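Putative cytoplasmic protein (Salmonella typhimurium, PDB 2GK3) is of unknown function but forms a hexamer and is probably related to the class I glutamine amidotransferases. Local coordinates at residues E[110-115]-E[145-150]. Residues are numbered along the deposited sequence; the frame is centred on the assembly and turned at random.
Sequences SIKEYV and AEVLPV
Val147 projects its two methyls from the loop between strands 120-124 and 150-151 onto helix 107-116, one to each of two residues about a helical turn apart. Val147 CG2 lies obliquely across the aliphatic stem of Lys112, 3.8 Å from Lys112 CG and 4.0 Å from Lys112 CD. Val147 CG1 meets the Val115 fork tip to tip, 4.1 Å from both Val115 CG1 and Val115 CG2. With Val147 CG1 anti to its backbone N (chi1 176°) and CG2 anti to the carbonyl carbon, the two methyls are directed to different residues. The Lys112 chain starts extended and bends at chi3 (88°); its methylenes pack on Val147, while NZ forms a salt bridge with Glu109 of the same helix. No hydrogen bond joins the segments, and the nearest CA atoms, those of Lys112 and Val147, are 6.7 Å apart. Val115 also touches Thr220 of strand 218-223. Arg195 donates hydrogen bonds from NH2 to Ala145 O and from NE to Leu148 O. Helix 107-116 and the loop before strand 150-151 thus meet through apolar packing at Tyr215 of strand 207-215, which touches all three side chains, consistent with the alpha/beta fold of class I glutamine amidotransferase relatives.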
loop_
_atom_site.group_PDB
_atom_site.type_symbol
_atom_site.label_atom_id
_atom_site.label_comp_id
_atom_site.label_asym_id
_atom_site.label_seq_id
_atom_site.Cartn_x
_atom_site.Cartn_y
_atom_site.Cartn_z
ATOM N N SER E 110 5.642 -32.562 2.114
ATOM C CA SER E 110 6.503 -33.114 1.049
ATOM C C SER E 110 7.955 -33.005 1.453
ATOM O O SER E 110 8.700 -33.992 1.395
ATOM C CB SER E 110 6.284 -32.378 -0.278
ATOM O OG SER E 110 4.957 -32.561 -0.737
ATOM N N ILE E 111 8.340 -31.802 1.883
ATOM C CA ILE E 111 9.709 -31.545 2.349
ATOM C C ILE E 111 10.063 -32.442 3.531
ATOM O O ILE E 111 11.158 -33.007 3.571
ATOM C CB ILE E 111 9.958 -30.040 2.650
ATOM C CG1 ILE E 111 9.926 -29.250 1.335
ATOM C CG2 ILE E 111 11.290 -29.846 3.384
ATOM C CD1 ILE E 111 9.821 -27.724 1.488
ATOM N N LYS E 112 9.125 -32.598 4.464
ATOM C CA LYS E 112 9.303 -33.492 5.607
ATOM C C LYS E 112 9.581 -34.948 5.172
ATOM O O LYS E 112 10.561 -35.554 5.620
ATOM C CB LYS E 112 8.073 -33.432 6.533
ATOM C CG LYS E 112 8.134 -34.389 7.726
ATOM C CD LYS E 112 7.189 -33.978 8.836
ATOM C CE LYS E 112 5.844 -34.585 8.619
ATOM N NZ LYS E 112 4.870 -34.179 9.643
ATOM N N GLU E 113 8.721 -35.496 4.312
ATOM C CA GLU E 113 8.911 -36.851 3.769
ATOM C C GLU E 113 10.223 -37.032 2.989
ATOM O O GLU E 113 10.890 -38.067 3.093
ATOM C CB GLU E 113 7.707 -37.259 2.913
ATOM C CG GLU E 113 6.393 -37.294 3.719
ATOM C CD GLU E 113 6.450 -38.221 4.970
ATOM O OE1 GLU E 113 6.225 -37.729 6.111
ATOM O OE2 GLU E 113 6.720 -39.436 4.807
ATOM N N TYR E 114 10.596 -36.009 2.231
ATOM C CA TYR E 114 11.855 -35.989 1.527
ATOM C C TYR E 114 13.017 -36.121 2.533
ATOM O O TYR E 114 13.959 -36.895 2.304
ATOM C CB TYR E 114 11.934 -34.714 0.675
ATOM C CG TYR E 114 13.335 -34.238 0.369
ATOM C CD1 TYR E 114 13.980 -34.607 -0.815
ATOM C CD2 TYR E 114 14.021 -33.410 1.271
ATOM C CE1 TYR E 114 15.286 -34.163 -1.090
ATOM C CE2 TYR E 114 15.321 -32.968 1.012
ATOM C CZ TYR E 114 15.942 -33.340 -0.165
ATOM O OH TYR E 114 17.220 -32.903 -0.408
ATOM N N VAL E 115 12.943 -35.396 3.658
ATOM C CA VAL E 115 13.958 -35.557 4.714
ATOM C C VAL E 115 13.889 -36.953 5.376
ATOM O O VAL E 115 14.920 -37.612 5.516
ATOM C CB VAL E 115 13.985 -34.390 5.774
ATOM C CG1 VAL E 115 15.191 -34.544 6.719
ATOM C CG2 VAL E 115 14.070 -33.019 5.103
ATOM N N ALA E 145 8.619 -27.602 11.989
ATOM C CA ALA E 145 9.336 -27.372 13.253
ATOM C C ALA E 145 10.033 -28.656 13.783
ATOM O O ALA E 145 11.208 -28.626 14.133
ATOM C CB ALA E 145 8.400 -26.741 14.312
ATOM N N GLU E 146 9.325 -29.785 13.783
ATOM C CA GLU E 146 9.907 -31.060 14.258
ATOM C C GLU E 146 11.068 -31.587 13.429
ATOM O O GLU E 146 11.808 -32.458 13.894
ATOM C CB GLU E 146 8.843 -32.164 14.343
ATOM C CG GLU E 146 7.868 -32.004 15.489
ATOM C CD GLU E 146 8.499 -32.238 16.855
ATOM O OE1 GLU E 146 9.587 -32.844 16.922
ATOM O OE2 GLU E 146 7.900 -31.813 17.864
ATOM N N VAL E 147 11.214 -31.094 12.201
ATOM C CA VAL E 147 12.297 -31.549 11.327
ATOM C C VAL E 147 13.596 -30.810 11.664
ATOM O O VAL E 147 14.686 -31.364 11.493
ATOM C CB VAL E 147 11.938 -31.429 9.801
ATOM C CG1 VAL E 147 13.113 -31.817 8.913
ATOM C CG2 VAL E 147 10.729 -32.292 9.453
ATOM N N LEU E 148 13.489 -29.583 12.164
ATOM C CA LEU E 148 14.692 -28.737 12.336
ATOM C C LEU E 148 15.452 -29.089 13.612
ATOM O O LEU E 148 14.840 -29.521 14.588
ATOM C CB LEU E 148 14.339 -27.234 12.287
ATOM C CG LEU E 148 13.523 -26.785 11.059
ATOM C CD1 LEU E 148 13.086 -25.344 11.230
ATOM C CD2 LEU E 148 14.254 -26.999 9.694
ATOM N N PRO E 149 16.794 -28.934 13.603
ATOM C CA PRO E 149 17.561 -29.297 14.794
ATOM C C PRO E 149 17.620 -28.184 15.860
ATOM O O PRO E 149 18.474 -28.217 16.756
ATOM C CB PRO E 149 18.947 -29.580 14.220
ATOM C CG PRO E 149 19.063 -28.642 13.097
ATOM C CD PRO E 149 17.678 -28.480 12.517
ATOM N N VAL E 150 16.733 -27.199 15.741
ATOM C CA VAL E 150 16.618 -26.118 16.729
ATOM C C VAL E 150 15.163 -25.954 17.176
ATOM O O VAL E 150 14.227 -26.374 16.480
ATOM C CB VAL E 150 17.184 -24.755 16.202
ATOM C CG1 VAL E 150 18.663 -24.870 15.862
ATOM C CG2 VAL E 150 16.369 -24.206 15.000
#